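Heme utilization cystosolic carrier protein HutX (Pectobacterium carotovorum, PDB 2PH0) probably carries heme within the cytosol as part of bacterial heme uptake and utilization. Local coordinates at residues S27-V32 with F126-A132. Numbering follows the deposited sequence.
Sequences SLFAVV and FNANGAA
F29 swings its CG anti to the backbone N (chi1 -178°), while F126 sets its CG anti to its own carbonyl carbon; these two choices bring the rings together where the N-terminus of helix 28-33 meets the β-hairpin joining strands 118-126 and 132-137. The hairpin end is a type I turn, N127 to G130, with a G1 bulge: G130 has the positive phi of that position, and N127 N bonds to A131 O. The F29 and F126 rings form a T-shaped pair: their planes are inclined at 69° and the centroids lie 5.2 Å apart. F29 is the edge partner, its CD1 standing over the centre of one F126 face. L28 CD1 approaches the F126 ring obliquely and also meets A132 CB at 3.5 Å, while V32 CG2 lies 3.7 Å from F126 CZ. H107 of strand 107-115 stacks on F29, and A109 of the same strand touches V32 and F126, which carries the packing onto the sheet.

Beside the rings, the hairpin carbonyl serves the helix start. F29 N donates to G130 O at 2.9 Å, with an N-H···O angle of 147° and the donor in the carbonyl plane. S27, the N-cap, accepts from A30 N through OG at 3.2 Å, so side chain and hairpin satisfy different amides of the first turn. G130 has no side chain; a CB there would run into S27 OG and, at these backbone angles, into N129 O. N127 ND2 forms a hydrogen bond with D69 OD2 of the second subunit, tying the turn to that chain; N127 OD1 reaches past the turn to accept from A131 N at 3.1 Å, the donor lying above the amide's carbonyl plane.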
ATOM      1  N   SER B  27     -13.526  -0.929 -13.828  1.00 25.56           N
ATOM      2  CA  SER B  27     -12.536  -1.357 -12.845  1.00 24.10           C
ATOM      3  C   SER B  27     -11.307  -1.996 -13.486  1.00 27.63           C
ATOM      4  O   SER B  27     -11.308  -2.331 -14.676  1.00 19.02           O
ATOM      5  CB  SER B  27     -13.162  -2.357 -11.869  1.00 21.23           C
ATOM      6  OG  SER B  27     -13.490  -3.570 -12.534  1.00 18.46           O
ATOM      7  N   LEU B  28     -10.259  -2.153 -12.682  1.00 19.55           N
ATOM      8  CA  LEU B  28      -9.027  -2.774 -13.139  1.00 20.48           C
ATOM      9  C   LEU B  28      -9.316  -4.245 -13.448  1.00 17.35           C
ATOM     10  O   LEU B  28      -8.781  -4.808 -14.412  1.00 16.40           O
ATOM     11  CB  LEU B  28      -7.948  -2.681 -12.052  1.00 20.28           C
ATOM     12  CG  LEU B  28      -6.471  -2.678 -12.470  1.00 23.54           C
ATOM     13  CD1 LEU B  28      -5.614  -3.043 -11.265  1.00 25.01           C
ATOM     14  CD2 LEU B  28      -6.215  -3.659 -13.594  1.00 28.08           C
ATOM     15  N   PHE B  29     -10.165  -4.880 -12.643  1.00 16.78           N
ATOM     16  CA  PHE B  29     -10.462  -6.286 -12.898  1.00 17.34           C
ATOM     17  C   PHE B  29     -11.161  -6.472 -14.237  1.00 19.05           C
ATOM     18  O   PHE B  29     -10.929  -7.463 -14.935  1.00 14.45           O
ATOM     19  CB  PHE B  29     -11.341  -6.901 -11.810  1.00 18.27           C
ATOM     20  CG  PHE B  29     -11.622  -8.368 -12.036  1.00 23.78           C
ATOM     21  CD1 PHE B  29     -10.588  -9.301 -11.983  1.00 20.19           C
ATOM     22  CD2 PHE B  29     -12.907  -8.808 -12.347  1.00 25.53           C
ATOM     23  CE1 PHE B  29     -10.826 -10.651 -12.237  1.00 23.53           C
ATOM     24  CE2 PHE B  29     -13.156 -10.158 -12.602  1.00 24.46           C
ATOM     25  CZ  PHE B  29     -12.113 -11.080 -12.546  1.00 21.06           C
ATOM     26  N   ALA B  30     -12.027  -5.527 -14.585  1.00 20.38           N
ATOM     27  CA  ALA B  30     -12.752  -5.598 -15.851  1.00 22.16           C
ATOM     28  C   ALA B  30     -11.747  -5.637 -17.005  1.00 21.64           C
ATOM     29  O   ALA B  30     -11.892  -6.425 -17.945  1.00 17.87           O
ATOM     30  CB  ALA B  30     -13.686  -4.393 -15.991  1.00 18.88           C
ATOM     31  N   VAL B  31     -10.723  -4.794 -16.921  1.00 18.38           N
ATOM     32  CA  VAL B  31      -9.691  -4.748 -17.944  1.00 18.69           C
ATOM     33  C   VAL B  31      -8.902  -6.055 -17.983  1.00 22.98           C
ATOM     34  O   VAL B  31      -8.683  -6.618 -19.051  1.00 18.44           O
ATOM     35  CB  VAL B  31      -8.713  -3.578 -17.694  1.00 20.53           C
ATOM     36  CG1 VAL B  31      -7.633  -3.563 -18.749  1.00 18.50           C
ATOM     37  CG2 VAL B  31      -9.476  -2.266 -17.704  1.00 26.48           C
ATOM     38  N   VAL B  32      -8.491  -6.547 -16.817  1.00 17.68           N
ATOM     39  CA  VAL B  32      -7.717  -7.786 -16.743  1.00 16.57           C
ATOM     40  C   VAL B  32      -8.486  -8.993 -17.264  1.00 21.43           C
ATOM     41  O   VAL B  32      -7.925  -9.858 -17.948  1.00 18.54           O
ATOM     42  CB  VAL B  32      -7.249  -8.030 -15.295  1.00 19.41           C
ATOM     43  CG1 VAL B  32      -6.610  -9.404 -15.155  1.00 16.36           C
ATOM     44  CG2 VAL B  32      -6.253  -6.943 -14.913  1.00 14.99           C
ATOM     45  N   PHE B 126      -7.318  -8.879  -6.407  1.00 12.67           N
ATOM     46  CA  PHE B 126      -8.447  -7.953  -6.510  1.00 12.03           C
ATOM     47  C   PHE B 126      -9.518  -8.127  -5.437  1.00 11.62           C
ATOM     48  O   PHE B 126      -9.802  -9.241  -5.006  1.00 15.34           O
ATOM     49  CB  PHE B 126      -9.159  -8.141  -7.855  1.00 14.64           C
ATOM     50  CG  PHE B 126      -8.274  -7.988  -9.057  1.00 15.30           C
ATOM     51  CD1 PHE B 126      -8.154  -6.757  -9.697  1.00 20.45           C
ATOM     52  CD2 PHE B 126      -7.602  -9.086  -9.581  1.00 19.07           C
ATOM     53  CE1 PHE B 126      -7.383  -6.622 -10.850  1.00 16.88           C
ATOM     54  CE2 PHE B 126      -6.823  -8.958 -10.738  1.00 12.27           C
ATOM     55  CZ  PHE B 126      -6.720  -7.725 -11.368  1.00 14.82           C
ATOM     56  N   ASN B 127     -10.137  -7.018  -5.039  1.00 16.11           N
ATOM     57  CA  ASN B 127     -11.219  -7.073  -4.063  1.00 21.71           C
ATOM     58  C   ASN B 127     -12.544  -7.170  -4.834  1.00 23.05           C
ATOM     59  O   ASN B 127     -12.548  -7.257  -6.067  1.00 21.32           O
ATOM     60  CB  ASN B 127     -11.212  -5.832  -3.147  1.00 18.24           C
ATOM     61  CG  ASN B 127     -11.358  -4.525  -3.909  1.00 22.51           C
ATOM     62  OD1 ASN B 127     -11.871  -4.492  -5.027  1.00 21.19           O
ATOM     63  ND2 ASN B 127     -10.925  -3.431  -3.287  1.00 20.44           N
ATOM     64  N   ALA B 128     -13.662  -7.151  -4.116  1.00 23.19           N
ATOM     65  CA  ALA B 128     -14.973  -7.266  -4.751  1.00 21.60           C
ATOM     66  C   ALA B 128     -15.305  -6.129  -5.708  1.00 23.23           C
ATOM     67  O   ALA B 128     -16.060  -6.322  -6.663  1.00 28.86           O
ATOM     68  CB  ALA B 128     -16.063  -7.389  -3.684  1.00 24.58           C
ATOM     69  N   ASN B 129     -14.751  -4.946  -5.460  1.00 19.33           N
ATOM     70  CA  ASN B 129     -15.006  -3.802  -6.330  1.00 23.22           C
ATOM     71  C   ASN B 129     -14.160  -3.817  -7.598  1.00 24.37           C
ATOM     72  O   ASN B 129     -14.300  -2.939  -8.445  1.00 23.63           O
ATOM     73  CB  ASN B 129     -14.766  -2.487  -5.586  1.00 25.41           C
ATOM     74  CG  ASN B 129     -15.816  -2.216  -4.532  1.00 37.73           C
ATOM     75  OD1 ASN B 129     -17.005  -2.439  -4.756  1.00 45.68           O
ATOM     76  ND2 ASN B 129     -15.384  -1.720  -3.379  1.00 48.57           N
ATOM     77  N   GLY B 130     -13.269  -4.798  -7.714  1.00 22.83           N
ATOM     78  CA  GLY B 130     -12.444  -4.904  -8.904  1.00 21.43           C
ATOM     79  C   GLY B 130     -11.161  -4.099  -8.900  1.00 22.47           C
ATOM     80  O   GLY B 130     -10.518  -3.963  -9.940  1.00 18.07           O
ATOM     81  N   ALA B 131     -10.785  -3.560  -7.742  1.00 19.29           N
ATOM     82  CA  ALA B 131      -9.557  -2.788  -7.634  1.00 20.81           C
ATOM     83  C   ALA B 131      -8.443  -3.706  -7.148  1.00 16.19           C
ATOM     84  O   ALA B 131      -8.706  -4.716  -6.496  1.00 16.32           O
ATOM     85  CB  ALA B 131      -9.742  -1.631  -6.660  1.00 23.93           C
ATOM     86  N   ALA B 132      -7.200  -3.358  -7.465  1.00 15.32           N
ATOM     87  CA  ALA B 132      -6.067  -4.169  -7.034  1.00 13.96           C
ATOM     88  C   ALA B 132      -5.734  -3.864  -5.590  1.00 17.86           C
ATOM     89  O   ALA B 132      -5.522  -2.704  -5.234  1.00 23.14           O
ATOM     90  CB  ALA B 132      -4.849  -3.880  -7.903  1.00 17.92           C
TER